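Local coordinates for NAD-dependent aldehyde dehydrogenase (Burkholderia multivorans, PDB 5UJU), which probably oxidises aldehydes to carboxylic acids with NAD+ as the electron acceptor, as other members of the aldehyde dehydrogenase family do, at residues H143-A148 and T215-N220; L194-R199 and R560-P565; Y200-R205 and N552-V557; L211-F216 and D294-T299. All blocks are in the same frame, centred on the assembly; numbering follows the deposited sequence.

Interaction 1 of 4, residues H143-A148 and T215-N220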
loop_
_atom_site.group_PDB
_atom_site.type_symbol
_atom_site.label_atom_id
_atom_site.label_comp_id
_atom_site.label_asym_id
_atom_site.label_seq_id
_atom_site.Cartn_x
_atom_site.Cartn_y
_atom_site.Cartn_z
ATOM N N HIS A 143 -5.879 -31.166 15.738
ATOM C CA HIS A 143 -7.237 -31.468 16.165
ATOM C C HIS A 143 -8.204 -30.317 15.948
ATOM O O HIS A 143 -9.314 -30.347 16.487
ATOM C CB HIS A 143 -7.240 -31.940 17.620
ATOM C CG HIS A 143 -6.624 -33.293 17.779
ATOM N ND1 HIS A 143 -7.241 -34.440 17.328
ATOM C CD2 HIS A 143 -5.419 -33.679 18.262
ATOM C CE1 HIS A 143 -6.463 -35.479 17.570
ATOM N NE2 HIS A 143 -5.349 -35.045 18.132
ATOM N N THR A 144 -7.837 -29.332 15.142
ATOM C CA THR A 144 -8.854 -28.435 14.612
ATOM C C THR A 144 -8.920 -28.463 13.098
ATOM O O THR A 144 -10.016 -28.494 12.539
ATOM C CB THR A 144 -8.635 -26.975 15.075
ATOM O OG1 THR A 144 -7.296 -26.558 14.784
ATOM C CG2 THR A 144 -8.889 -26.856 16.555
ATOM N N THR A 145 -7.769 -28.470 12.425
ATOM C CA THR A 145 -7.724 -28.417 10.967
ATOM C C THR A 145 -7.756 -29.789 10.314
ATOM O O THR A 145 -8.100 -29.882 9.132
ATOM C CB THR A 145 -6.458 -27.697 10.496
ATOM O OG1 THR A 145 -5.315 -28.533 10.744
ATOM C CG2 THR A 145 -6.294 -26.378 11.240
ATOM N N GLY A 146 -7.380 -30.839 11.034
ATOM C CA GLY A 146 -7.289 -32.166 10.465
ATOM C C GLY A 146 -5.962 -32.493 9.818
ATOM O O GLY A 146 -5.817 -33.591 9.253
ATOM N N GLN A 147 -4.993 -31.577 9.865
ATOM C CA GLN A 147 -3.673 -31.873 9.327
ATOM C C GLN A 147 -3.026 -33.015 10.099
ATOM O O GLN A 147 -3.119 -33.087 11.329
ATOM C CB GLN A 147 -2.780 -30.627 9.375
ATOM C CG GLN A 147 -3.081 -29.646 8.260
ATOM C CD GLN A 147 -2.398 -28.305 8.419
ATOM O OE1 GLN A 147 -1.490 -28.137 9.230
ATOM N NE2 GLN A 147 -2.817 -27.342 7.616
ATOM N N ALA A 148 -2.387 -33.924 9.364
ATOM C CA ALA A 148 -1.575 -34.959 9.988
ATOM C C ALA A 148 -0.451 -34.315 10.796
ATOM O O ALA A 148 -0.037 -33.182 10.538
ATOM C CB ALA A 148 -0.991 -35.910 8.935
ATOM N N THR A 215 -8.152 -23.785 7.885
ATOM C CA THR A 215 -7.174 -24.797 7.487
ATOM C C THR A 215 -5.749 -24.459 7.911
ATOM O O THR A 215 -5.002 -25.355 8.313
ATOM C CB THR A 215 -7.177 -24.979 5.965
ATOM O OG1 THR A 215 -7.150 -23.686 5.354
ATOM C CG2 THR A 215 -8.423 -25.737 5.506
ATOM N N PHE A 216 -5.331 -23.203 7.787
ATOM C CA PHE A 216 -3.979 -22.786 8.165
ATOM C C PHE A 216 -4.069 -21.591 9.102
ATOM O O PHE A 216 -3.650 -20.474 8.760
ATOM C CB PHE A 216 -3.134 -22.464 6.931
ATOM C CG PHE A 216 -2.746 -23.684 6.130
ATOM C CD1 PHE A 216 -3.619 -24.233 5.204
ATOM C CD2 PHE A 216 -1.511 -24.293 6.320
ATOM C CE1 PHE A 216 -3.267 -25.363 4.478
ATOM C CE2 PHE A 216 -1.148 -25.430 5.590
ATOM C CZ PHE A 216 -2.034 -25.963 4.675
ATOM N N PRO A 217 -4.562 -21.813 10.327
ATOM C CA PRO A 217 -4.812 -20.673 11.230
ATOM C C PRO A 217 -3.562 -19.872 11.555
ATOM O O PRO A 217 -3.600 -18.631 11.522
ATOM C CB PRO A 217 -5.419 -21.343 12.477
ATOM C CG PRO A 217 -4.916 -22.764 12.441
ATOM C CD PRO A 217 -4.844 -23.112 10.965
ATOM N N THR A 218 -2.446 -20.540 11.859
ATOM C CA THR A 218 -1.230 -19.790 12.160
ATOM C C THR A 218 -0.474 -19.393 10.891
ATOM O O THR A 218 0.027 -18.270 10.793
ATOM C CB THR A 218 -0.328 -20.593 13.102
ATOM O OG1 THR A 218 -0.020 -21.866 12.516
ATOM C CG2 THR A 218 -1.019 -20.804 14.450
ATOM N N TRP A 219 -0.369 -20.291 9.915
ATOM C CA TRP A 219 0.427 -19.985 8.727
ATOM C C TRP A 219 -0.160 -18.805 7.969
ATOM O O TRP A 219 0.573 -17.910 7.529
ATOM C CB TRP A 219 0.509 -21.201 7.816
ATOM C CG TRP A 219 1.608 -21.107 6.770
ATOM C CD1 TRP A 219 2.877 -21.610 6.863
ATOM C CD2 TRP A 219 1.517 -20.489 5.475
ATOM N NE1 TRP A 219 3.580 -21.345 5.706
ATOM C CE2 TRP A 219 2.770 -20.654 4.842
ATOM C CE3 TRP A 219 0.498 -19.813 4.789
ATOM C CZ2 TRP A 219 3.033 -20.167 3.559
ATOM C CZ3 TRP A 219 0.763 -19.327 3.513
ATOM C CH2 TRP A 219 2.020 -19.507 2.915
ATOM N N ASN A 220 -1.482 -18.798 7.787
ATOM C CA ASN A 220 -2.137 -17.653 7.168
ATOM C C ASN A 220 -2.364 -16.505 8.143
ATOM O O ASN A 220 -2.383 -15.347 7.719
ATOM C CB ASN A 220 -3.474 -18.057 6.537
ATOM C CG ASN A 220 -3.299 -18.835 5.240
ATOM O OD1 ASN A 220 -3.786 -19.952 5.097
ATOM N ND2 ASN A 220 -2.606 -18.231 4.284
HETATM O O HOH W 1 -2.000 -25.388 9.536
#

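Interaction 2 of 4, residues L194-R199 and R560-P565. With EDO (1,2-ethanediol), chain I.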
loop_
_atom_site.group_PDB
_atom_site.type_symbol
_atom_site.label_atom_id
_atom_site.label_comp_id
_atom_site.label_asym_id
_atom_site.label_seq_id
_atom_site.Cartn_x
_atom_site.Cartn_y
_atom_site.Cartn_z
ATOM N N LEU A 194 18.831 29.080 5.827
ATOM C CA LEU A 194 17.705 28.524 6.555
ATOM C C LEU A 194 18.152 27.224 7.203
ATOM O O LEU A 194 18.623 26.313 6.515
ATOM C CB LEU A 194 16.517 28.281 5.632
ATOM C CG LEU A 194 16.023 29.421 4.750
ATOM C CD1 LEU A 194 14.847 28.919 3.938
ATOM C CD2 LEU A 194 15.629 30.629 5.575
ATOM N N ALA A 195 18.009 27.130 8.519
ATOM C CA ALA A 195 18.407 25.935 9.247
ATOM C C ALA A 195 17.253 25.510 10.134
ATOM O O ALA A 195 16.755 26.305 10.941
ATOM C CB ALA A 195 19.673 26.187 10.071
ATOM N N MET A 196 16.826 24.263 9.979
ATOM C CA MET A 196 15.738 23.721 10.774
ATOM C C MET A 196 16.115 22.329 11.245
ATOM O O MET A 196 16.865 21.610 10.579
ATOM C CB MET A 196 14.431 23.653 9.983
ATOM C CG MET A 196 14.074 24.936 9.270
ATOM S SD MET A 196 12.378 24.873 8.670
ATOM C CE MET A 196 11.501 25.164 10.207
ATOM N N GLN A 197 15.584 21.946 12.393
ATOM C CA GLN A 197 15.659 20.559 12.812
ATOM C C GLN A 197 14.332 19.881 12.522
ATOM O O GLN A 197 13.273 20.372 12.933
ATOM C CB GLN A 197 16.001 20.419 14.293
ATOM C CG GLN A 197 16.471 19.017 14.586
ATOM C CD GLN A 197 16.528 18.712 16.051
ATOM O OE1 GLN A 197 15.861 19.358 16.858
ATOM N NE2 GLN A 197 17.335 17.725 16.414
ATOM N N LYS A 198 14.394 18.772 11.797
ATOM C CA LYS A 198 13.228 17.959 11.521
ATOM C C LYS A 198 13.203 16.810 12.513
ATOM O O LYS A 198 14.249 16.272 12.882
ATOM C CB LYS A 198 13.254 17.415 10.083
ATOM C CG LYS A 198 13.587 18.439 8.999
ATOM C CD LYS A 198 12.529 19.537 8.934
ATOM C CE LYS A 198 12.806 20.544 7.813
ATOM N NZ LYS A 198 12.527 19.991 6.460
ATOM N N ARG A 199 12.011 16.432 12.941
ATOM C CA ARG A 199 11.825 15.282 13.808
ATOM C C ARG A 199 10.753 14.404 13.183
ATOM O O ARG A 199 9.753 14.912 12.682
ATOM C CB ARG A 199 11.438 15.744 15.233
ATOM C CG ARG A 199 10.934 14.672 16.196
ATOM C CD ARG A 199 10.615 15.313 17.551
ATOM N NE ARG A 199 9.822 14.473 18.449
ATOM C CZ ARG A 199 9.340 14.885 19.621
ATOM N NH1 ARG A 199 9.574 16.125 20.045
ATOM N NH2 ARG A 199 8.634 14.055 20.378
ATOM N N ARG A 560 9.004 20.384 12.517
ATOM C CA ARG A 560 10.176 21.174 12.173
ATOM C C ARG A 560 10.244 22.413 13.062
ATOM O O ARG A 560 9.214 22.982 13.444
ATOM C CB ARG A 560 10.150 21.586 10.698
ATOM C CG ARG A 560 8.946 22.415 10.323
ATOM C CD ARG A 560 8.932 22.676 8.809
ATOM N NE ARG A 560 7.687 23.300 8.388
ATOM C CZ ARG A 560 7.438 23.716 7.151
ATOM N NH1 ARG A 560 8.349 23.576 6.193
ATOM N NH2 ARG A 560 6.271 24.269 6.867
ATOM N N VAL A 561 11.466 22.840 13.374
ATOM C CA VAL A 561 11.681 24.042 14.182
ATOM C C VAL A 561 13.008 24.656 13.761
ATOM O O VAL A 561 13.952 23.939 13.413
ATOM C CB VAL A 561 11.640 23.718 15.696
ATOM C CG1 VAL A 561 12.821 22.810 16.110
ATOM C CG2 VAL A 561 11.619 24.992 16.528
ATOM N N HIS A 562 13.078 25.987 13.763
ATOM C CA HIS A 562 14.339 26.644 13.442
ATOM C C HIS A 562 15.398 26.331 14.492
ATOM O O HIS A 562 15.096 26.172 15.679
ATOM C CB HIS A 562 14.154 28.156 13.333
ATOM C CG HIS A 562 13.476 28.585 12.075
ATOM N ND1 HIS A 562 14.156 28.772 10.891
ATOM C CD2 HIS A 562 12.174 28.851 11.811
ATOM C CE1 HIS A 562 13.303 29.141 9.952
ATOM N NE2 HIS A 562 12.095 29.200 10.485
ATOM N N VAL A 563 16.645 26.222 14.042
ATOM C CA VAL A 563 17.804 26.015 14.907
ATOM C C VAL A 563 18.977 26.809 14.339
ATOM O O VAL A 563 18.879 27.436 13.280
ATOM C CB VAL A 563 18.179 24.525 15.048
ATOM C CG1 VAL A 563 17.115 23.766 15.829
ATOM C CG2 VAL A 563 18.399 23.909 13.676
ATOM N N ALA A 564 20.101 26.775 15.053
ATOM C CA ALA A 564 21.265 27.491 14.556
ATOM C C ALA A 564 21.918 26.720 13.408
ATOM O O ALA A 564 21.958 25.484 13.426
ATOM C CB ALA A 564 22.283 27.713 15.679
ATOM N N PRO A 565 22.440 27.414 12.400
ATOM C CA PRO A 565 23.106 26.717 11.296
ATOM C C PRO A 565 24.444 26.157 11.756
ATOM O O PRO A 565 24.939 26.464 12.842
ATOM C CB PRO A 565 23.279 27.809 10.237
ATOM C CG PRO A 565 23.337 29.076 11.024
ATOM C CD PRO A 565 22.378 28.871 12.174
HETATM C C1 EDO I . 11.084 24.377 4.398
HETATM O O1 EDO I . 9.980 23.815 3.682
HETATM C C2 EDO I . 11.794 23.287 5.191
HETATM O O2 EDO I . 10.849 22.438 5.854
HETATM O O HOH W 2 16.525 29.223 10.086
#

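Interaction 3 of 4, residues Y200-R205 and N552-V557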
loop_
_atom_site.group_PDB
_atom_site.type_symbol
_atom_site.label_atom_id
_atom_site.label_comp_id
_atom_site.label_asym_id
_atom_site.label_seq_id
_atom_site.Cartn_x
_atom_site.Cartn_y
_atom_site.Cartn_z
ATOM N N TYR A 200 10.975 13.095 13.170
ATOM C CA TYR A 200 10.049 12.166 12.531
ATOM C C TYR A 200 9.608 11.136 13.560
ATOM O O TYR A 200 10.437 10.404 14.113
ATOM C CB TYR A 200 10.692 11.492 11.311
ATOM C CG TYR A 200 11.248 12.491 10.317
ATOM C CD1 TYR A 200 10.428 13.081 9.365
ATOM C CD2 TYR A 200 12.591 12.861 10.349
ATOM C CE1 TYR A 200 10.926 14.009 8.463
ATOM C CE2 TYR A 200 13.103 13.791 9.448
ATOM C CZ TYR A 200 12.262 14.356 8.505
ATOM O OH TYR A 200 12.751 15.272 7.607
ATOM N N THR A 201 8.306 11.064 13.786
ATOM C CA THR A 201 7.712 10.129 14.725
ATOM C C THR A 201 6.960 9.073 13.930
ATOM O O THR A 201 6.127 9.412 13.086
ATOM C CB THR A 201 6.767 10.861 15.683
ATOM O OG1 THR A 201 7.482 11.913 16.347
ATOM C CG2 THR A 201 6.182 9.906 16.718
ATOM N N ILE A 202 7.271 7.802 14.176
ATOM C CA ILE A 202 6.554 6.701 13.536
ATOM C C ILE A 202 5.261 6.460 14.303
ATOM O O ILE A 202 5.288 6.156 15.499
ATOM C CB ILE A 202 7.405 5.424 13.504
ATOM C CG1 ILE A 202 8.771 5.689 12.879
ATOM C CG2 ILE A 202 6.673 4.318 12.756
ATOM C CD1 ILE A 202 8.702 6.102 11.494
ATOM N N VAL A 203 4.135 6.551 13.614
ATOM C CA VAL A 203 2.818 6.427 14.221
ATOM C C VAL A 203 2.106 5.209 13.637
ATOM O O VAL A 203 1.939 5.115 12.415
ATOM C CB VAL A 203 1.984 7.702 14.010
ATOM C CG1 VAL A 203 0.615 7.561 14.657
ATOM C CG2 VAL A 203 2.724 8.919 14.603
ATOM N N PRO A 204 1.711 4.235 14.455
ATOM C CA PRO A 204 0.893 3.127 13.954
ATOM C C PRO A 204 -0.450 3.633 13.466
ATOM O O PRO A 204 -0.886 4.731 13.808
ATOM C CB PRO A 204 0.718 2.226 15.182
ATOM C CG PRO A 204 1.779 2.675 16.127
ATOM C CD PRO A 204 1.971 4.118 15.894
ATOM N N ARG A 205 -1.102 2.816 12.624
ATOM C CA ARG A 205 -2.447 3.159 12.171
ATOM C C ARG A 205 -3.462 3.101 13.314
ATOM O O ARG A 205 -4.347 3.956 13.412
ATOM C CB ARG A 205 -2.859 2.228 11.030
ATOM C CG ARG A 205 -2.099 2.514 9.752
ATOM C CD ARG A 205 -2.554 3.823 9.134
ATOM N NE ARG A 205 -2.119 3.904 7.745
ATOM C CZ ARG A 205 -2.656 4.700 6.830
ATOM N NH1 ARG A 205 -3.663 5.508 7.157
ATOM N NH2 ARG A 205 -2.191 4.668 5.580
ATOM N N ASN A 552 2.337 0.443 4.557
ATOM C CA ASN A 552 1.195 1.291 4.862
ATOM C C ASN A 552 0.667 1.093 6.283
ATOM O O ASN A 552 -0.323 1.725 6.644
ATOM C CB ASN A 552 0.058 1.032 3.873
ATOM C CG ASN A 552 -0.650 2.296 3.461
ATOM O OD1 ASN A 552 -0.224 3.405 3.794
ATOM N ND2 ASN A 552 -1.744 2.143 2.729
ATOM N N ARG A 553 1.254 0.191 7.074
ATOM C CA ARG A 553 0.703 -0.094 8.402
ATOM C C ARG A 553 1.178 0.881 9.470
ATOM O O ARG A 553 0.690 0.821 10.607
ATOM C CB ARG A 553 1.046 -1.531 8.823
ATOM C CG ARG A 553 0.591 -2.601 7.785
ATOM C CD ARG A 553 0.841 -4.019 8.307
ATOM N NE ARG A 553 0.529 -5.024 7.291
ATOM C CZ ARG A 553 -0.518 -5.847 7.323
ATOM N NH1 ARG A 553 -1.385 -5.823 8.336
ATOM N NH2 ARG A 553 -0.700 -6.708 6.322
ATOM N N PHE A 554 2.110 1.766 9.136
ATOM C CA PHE A 554 2.526 2.862 10.002
ATOM C C PHE A 554 2.532 4.116 9.146
ATOM O O PHE A 554 2.534 4.041 7.908
ATOM C CB PHE A 554 3.934 2.635 10.603
ATOM C CG PHE A 554 5.015 2.602 9.559
ATOM C CD1 PHE A 554 5.727 3.753 9.233
ATOM C CD2 PHE A 554 5.274 1.437 8.852
ATOM C CE1 PHE A 554 6.700 3.733 8.243
ATOM C CE2 PHE A 554 6.241 1.414 7.851
ATOM C CZ PHE A 554 6.956 2.559 7.548
ATOM N N ARG A 555 2.518 5.269 9.810
ATOM C CA ARG A 555 2.687 6.551 9.147
ATOM C C ARG A 555 3.795 7.312 9.866
ATOM O O ARG A 555 4.287 6.883 10.914
ATOM C CB ARG A 555 1.374 7.351 9.113
ATOM C CG ARG A 555 0.173 6.642 8.455
ATOM C CD ARG A 555 0.215 6.666 6.909
ATOM N NE ARG A 555 1.252 5.779 6.384
ATOM C CZ ARG A 555 1.934 5.998 5.267
ATOM N NH1 ARG A 555 1.691 7.078 4.542
ATOM N NH2 ARG A 555 2.879 5.139 4.886
ATOM N N VAL A 556 4.228 8.420 9.267
ATOM C CA VAL A 556 5.278 9.276 9.826
ATOM C C VAL A 556 4.696 10.670 10.025
ATOM O O VAL A 556 4.235 11.298 9.061
ATOM C CB VAL A 556 6.519 9.325 8.922
ATOM C CG1 VAL A 556 7.639 10.115 9.577
ATOM C CG2 VAL A 556 6.995 7.913 8.602
ATOM N N VAL A 557 4.714 11.150 11.270
ATOM C CA VAL A 557 4.279 12.503 11.615
ATOM C C VAL A 557 5.524 13.315 11.952
ATOM O O VAL A 557 6.257 12.994 12.897
ATOM C CB VAL A 557 3.280 12.509 12.786
ATOM C CG1 VAL A 557 3.048 13.950 13.280
ATOM C CG2 VAL A 557 1.948 11.880 12.372
#

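Interaction 4 of 4, residues L211-F216 and D294-T299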
loop_
_atom_site.group_PDB
_atom_site.type_symbol
_atom_site.label_atom_id
_atom_site.label_comp_id
_atom_site.label_asym_id
_atom_site.label_seq_id
_atom_site.Cartn_x
_atom_site.Cartn_y
_atom_site.Cartn_z
ATOM N N LEU A 211 -8.563 -11.910 10.779
ATOM C CA LEU A 211 -9.708 -12.789 10.551
ATOM C C LEU A 211 -9.176 -14.146 10.122
ATOM O O LEU A 211 -8.613 -14.285 9.026
ATOM C CB LEU A 211 -10.656 -12.209 9.499
ATOM C CG LEU A 211 -11.320 -10.885 9.882
ATOM C CD1 LEU A 211 -12.158 -10.317 8.746
ATOM C CD2 LEU A 211 -12.205 -11.129 11.106
ATOM N N GLY A 212 -9.360 -15.140 10.989
ATOM C CA GLY A 212 -8.632 -16.379 10.857
ATOM C C GLY A 212 -9.270 -17.340 9.876
ATOM O O GLY A 212 -10.438 -17.199 9.489
ATOM N N CYS A 213 -8.455 -18.324 9.491
ATOM C CA CYS A 213 -8.748 -19.349 8.493
ATOM C C CYS A 213 -8.885 -20.720 9.164
ATOM O O CYS A 213 -8.246 -20.994 10.187
ATOM C CB CYS A 213 -7.630 -19.359 7.439
ATOM S SG CYS A 213 -7.346 -20.904 6.565
ATOM N N CYS A 214 -9.726 -21.592 8.595
ATOM C CA CYS A 214 -9.990 -22.870 9.261
ATOM C C CYS A 214 -8.955 -23.947 8.945
ATOM O O CYS A 214 -8.882 -24.938 9.682
ATOM C CB CYS A 214 -11.393 -23.392 8.928
ATOM S SG CYS A 214 -11.622 -24.008 7.248
ATOM N N THR A 215 -8.152 -23.785 7.885
ATOM C CA THR A 215 -7.174 -24.797 7.487
ATOM C C THR A 215 -5.749 -24.459 7.911
ATOM O O THR A 215 -5.002 -25.355 8.313
ATOM C CB THR A 215 -7.177 -24.979 5.965
ATOM O OG1 THR A 215 -7.150 -23.686 5.354
ATOM C CG2 THR A 215 -8.423 -25.737 5.506
ATOM N N PHE A 216 -5.331 -23.203 7.787
ATOM C CA PHE A 216 -3.979 -22.786 8.165
ATOM C C PHE A 216 -4.069 -21.591 9.102
ATOM O O PHE A 216 -3.650 -20.474 8.760
ATOM C CB PHE A 216 -3.134 -22.464 6.931
ATOM C CG PHE A 216 -2.746 -23.684 6.130
ATOM C CD1 PHE A 216 -3.619 -24.233 5.204
ATOM C CD2 PHE A 216 -1.511 -24.293 6.320
ATOM C CE1 PHE A 216 -3.267 -25.363 4.478
ATOM C CE2 PHE A 216 -1.148 -25.430 5.590
ATOM C CZ PHE A 216 -2.034 -25.963 4.675
ATOM N N ASP A 294 -6.621 -8.102 8.062
ATOM C CA ASP A 294 -5.980 -9.200 7.336
ATOM C C ASP A 294 -6.918 -10.398 7.337
ATOM O O ASP A 294 -7.284 -10.903 8.404
ATOM C CB ASP A 294 -4.624 -9.575 7.955
ATOM C CG ASP A 294 -3.542 -8.529 7.680
ATOM O OD1 ASP A 294 -2.768 -8.669 6.704
ATOM O OD2 ASP A 294 -3.482 -7.532 8.418
ATOM N N PHE A 295 -7.298 -10.858 6.142
ATOM C CA PHE A 295 -8.346 -11.857 5.993
ATOM C C PHE A 295 -7.886 -13.006 5.108
ATOM O O PHE A 295 -7.291 -12.783 4.046
ATOM C CB PHE A 295 -9.606 -11.215 5.404
ATOM C CG PHE A 295 -10.621 -12.208 4.873
ATOM C CD1 PHE A 295 -10.570 -12.646 3.554
ATOM C CD2 PHE A 295 -11.641 -12.679 5.686
ATOM C CE1 PHE A 295 -11.516 -13.542 3.061
ATOM C CE2 PHE A 295 -12.591 -13.573 5.202
ATOM C CZ PHE A 295 -12.530 -14.004 3.885
ATOM N N THR A 296 -8.212 -14.232 5.531
ATOM C CA THR A 296 -8.078 -15.429 4.702
ATOM C C THR A 296 -9.420 -16.147 4.645
ATOM O O THR A 296 -9.997 -16.458 5.691
ATOM C CB THR A 296 -7.015 -16.390 5.255
ATOM O OG1 THR A 296 -5.757 -15.723 5.354
ATOM C CG2 THR A 296 -6.862 -17.590 4.329
ATOM N N GLY A 297 -9.922 -16.404 3.442
ATOM C CA GLY A 297 -11.200 -17.095 3.338
ATOM C C GLY A 297 -11.787 -16.990 1.950
ATOM O O GLY A 297 -11.058 -16.918 0.957
ATOM N N SER A 298 -13.118 -16.970 1.894
ATOM C CA SER A 298 -13.811 -17.009 0.613
ATOM C C SER A 298 -13.595 -15.725 -0.175
ATOM O O SER A 298 -13.342 -14.649 0.385
ATOM C CB SER A 298 -15.317 -17.234 0.797
ATOM O OG SER A 298 -15.968 -16.058 1.245
ATOM N N THR A 299 -13.722 -15.856 -1.496
ATOM C CA THR A 299 -13.638 -14.705 -2.384
ATOM C C THR A 299 -14.740 -13.701 -2.082
ATOM O O THR A 299 -14.502 -12.487 -2.092
ATOM C CB THR A 299 -13.713 -15.170 -3.841
ATOM O OG1 THR A 299 -12.537 -15.923 -4.150
ATOM C CG2 THR A 299 -13.809 -13.982 -4.789
HETATM O O HOH W 3 -6.055 -15.238 8.226
HETATM O O HOH W 4 -12.242 -17.957 6.923
#

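Interaction 1 of 4, residues H143-A148 and T215-N220
Thr145, the last residue of helix 134-145, and Gln147, two residues on, meet Thr215, Phe216 and Pro217, where the chain turns into helix 217-230. Gln147 CG lies beside the backbone N, anti to the carbonyl carbon (chi1 -78°), and the side chain runs extended from there. CD comes to 3.9 Å from Thr215 O. At the tip, NE2 stands over one face of the Phe216 ring, offset toward the rim, with CE2 of Phe216 nearest at 3.2 Å; the amide and ring planes are 53° apart, so the group is tilted rather than stacked flat. NE2 also lies near Thr215 O, but the angle is too poor for a hydrogen bond. OE1 instead accepts a weak bond from a water, which donates as well to Thr215 O at 3.2 Å, so water links the amide to this carbonyl. Thr145 CG2 makes an apolar touch with CD of Pro217 at 3.6 Å, and separately approaches Thr215 O at 3.4 Å. Thr145 OG1 receives the backbone N-H of Gln147 over 3.2 Å, nearly straight at 166°, and is also hydrogen-bonded to Val141 O. Ala152 and Ala155 of helix 149-156 touch the Gln147 side chain. All five touching residues are buried. The bond from Gln147 N to Thr145 OG1 defines an ST turn, here at a helix C-terminus, with Gly146 leaving the helix at positive phi.

Interaction 2 of 4, residues L194-R199 and R560-P565
Met196 lies across from His562, and Lys198 from Arg560, on antiparallel strands whose axes come within 4.5 Å at 147° between their directions. Three backbone hydrogen bonds join them. Gln197 and Val561 bond both ways, the Gln197 N to Val561 O link being the shorter at 2.8 Å, and Val563 N reaches Ala195 O at 3.1 Å from above the carbonyl plane. Arg560 CA adds a C-H...O contact to Gln197 O.

Among the apolar contacts, Met196 CE sits over one face of the His562 imidazole, offset toward the rim and 4.1 Å from the ring centroid, a CH-pi contact. A bend at chi3 (77°) puts that methyl there, and it also packs on Arg560 CG at 3.8 Å. Val563 CG1 meets Gln197 CB, while Ala195 CB rests near Pro565 CB.

The polar contacts gather where Lys198 and Arg560 run side by side, pointing the same way, with Lys198 CD 3.6 Å from Arg560 CB. Their charged ends are joined through 1,2-ethanediol, probably from the crystallisation liquor: its O2 accepts from Lys198 NZ and from Arg560 NH1, the latter at 2.8 Å. Lys198 also makes a cation-pi contact with Trp184. Arg560 NE bonds Ser513 of the second subunit, where Arg560 and Val561 continue the sheet in parallel pairing. Asp530 of the second subunit, salt-bridged to Lys198 and only weakly paired with Arg560, would partly offset the two positive charges, which ties this contact to the subunit interface.

Interaction 3 of 4, residues Y200-R205 and N552-V557
Val203 and Arg555 form the centre of an antiparallel ladder, exchanging two backbone hydrogen bonds of 2.7 Å between Val203 N and Arg555 O and between Arg555 N and Val203 O. Thr201 and Val557 repeat the two-way pairing; Ile202-Val556 and Pro204-Phe554 are the non-hydrogen-bonded pairs.

Apolar contacts occupy both faces. On one, Ile202 places CG2 at 3.7 Å from Phe554 CD1 and CD1 against Val556 CG2; on the other, Val203 CG2 meets Val557 CG2.

Polar side-chain contacts lie at the end of the ladder. Arg205, bent at chi2 (-71°), grips Asn552 side-on: Arg205 NE donates to Asn552 O at 3.0 Å, while Arg205 NH2 donates to Asn552 OD1 at 2.9 Å from above the amide plane. Arg555 CD packs over one face of that guanidinium. The two guanidinium planes are 21° apart, and the like charges come within 3.7 Å between Arg205 NH2 and Arg555 NE. Arg555 NH2 has a salt bridge to Asp546 of the second subunit, which may ease the repulsion.

Helices 97-132 and 158-175 cover the Ile202 and Pro204 face through Trp119 and Leu175, and Arg205 leans on Leu292 of the neighbouring strand 290-296.

Interaction 4 of 4, residues L211-F216 and D294-T299
Leu211 and Phe295 pair as a parallel beta bridge with CA atoms 4.8 Å apart, and Leu211 N donates to Asp294 O over 2.9 Å in a bond straight at the hydrogen (176°). Beyond this bridge strand 290-296 ends at Thr296, and the two segments are linked by water. One water donates to Leu211 O at 2.8 Å and is hydrogen-bonded to Thr296 OG1; a second donates to both Gly212 O and Thr296 O.

Among the side chains, Leu211 CD1 approaches the edge of the Phe295 ring near its plane, 3.9 Å from CD2. Both side chains lie on the same face of the sheet, against Leu305 of helix 299-308. Cys213 turns its CB to the methyl CG2 of Thr296 at 3.7 Å. Its SG, anti to the backbone N (chi1 154°), accepts two backbone N-H groups of the turn that follows: Phe216 N at 3.3 Å and nearly straight, and Thr215 N with a more bent approach.

Such a strand-to-helix loop beside a parallel strand is consistent with the Rossmann-like NAD-binding domain of the family. Segment 211-216 is thus folded within itself by a thiol acceptor and joined to 294-299 by one direct backbone bond; beyond it the carbonyls Leu211 O, Gly212 O and Thr296 O are reached by waters, with Leu211-Phe295 and Cys213-Thr296 the apolar touches.

In the fold
Interactions 1 and 4 are buried near the centre of the chain, their centres about 11 Å apart, and share Thr215 and Phe216, which touch 143-148 in interaction 1, while Leu211 to Cys213 meet 294-299 in interaction 4. Interactions 2 and 3 lie farther out, their centres about 46 and 26 Å from the centre of the chain, and are successive parts of the antiparallel pairing between strands 191-211 and 554-562; both touch the second subunit. Chemistry follows place: one direct backbone bond crosses interaction 4 and none crosses interaction 1, whereas the outer two carry antiparallel ladders and arginines or lysine facing the partner. Arg553 joins interaction 3 to interaction 4 through its salt bridge with Asp294.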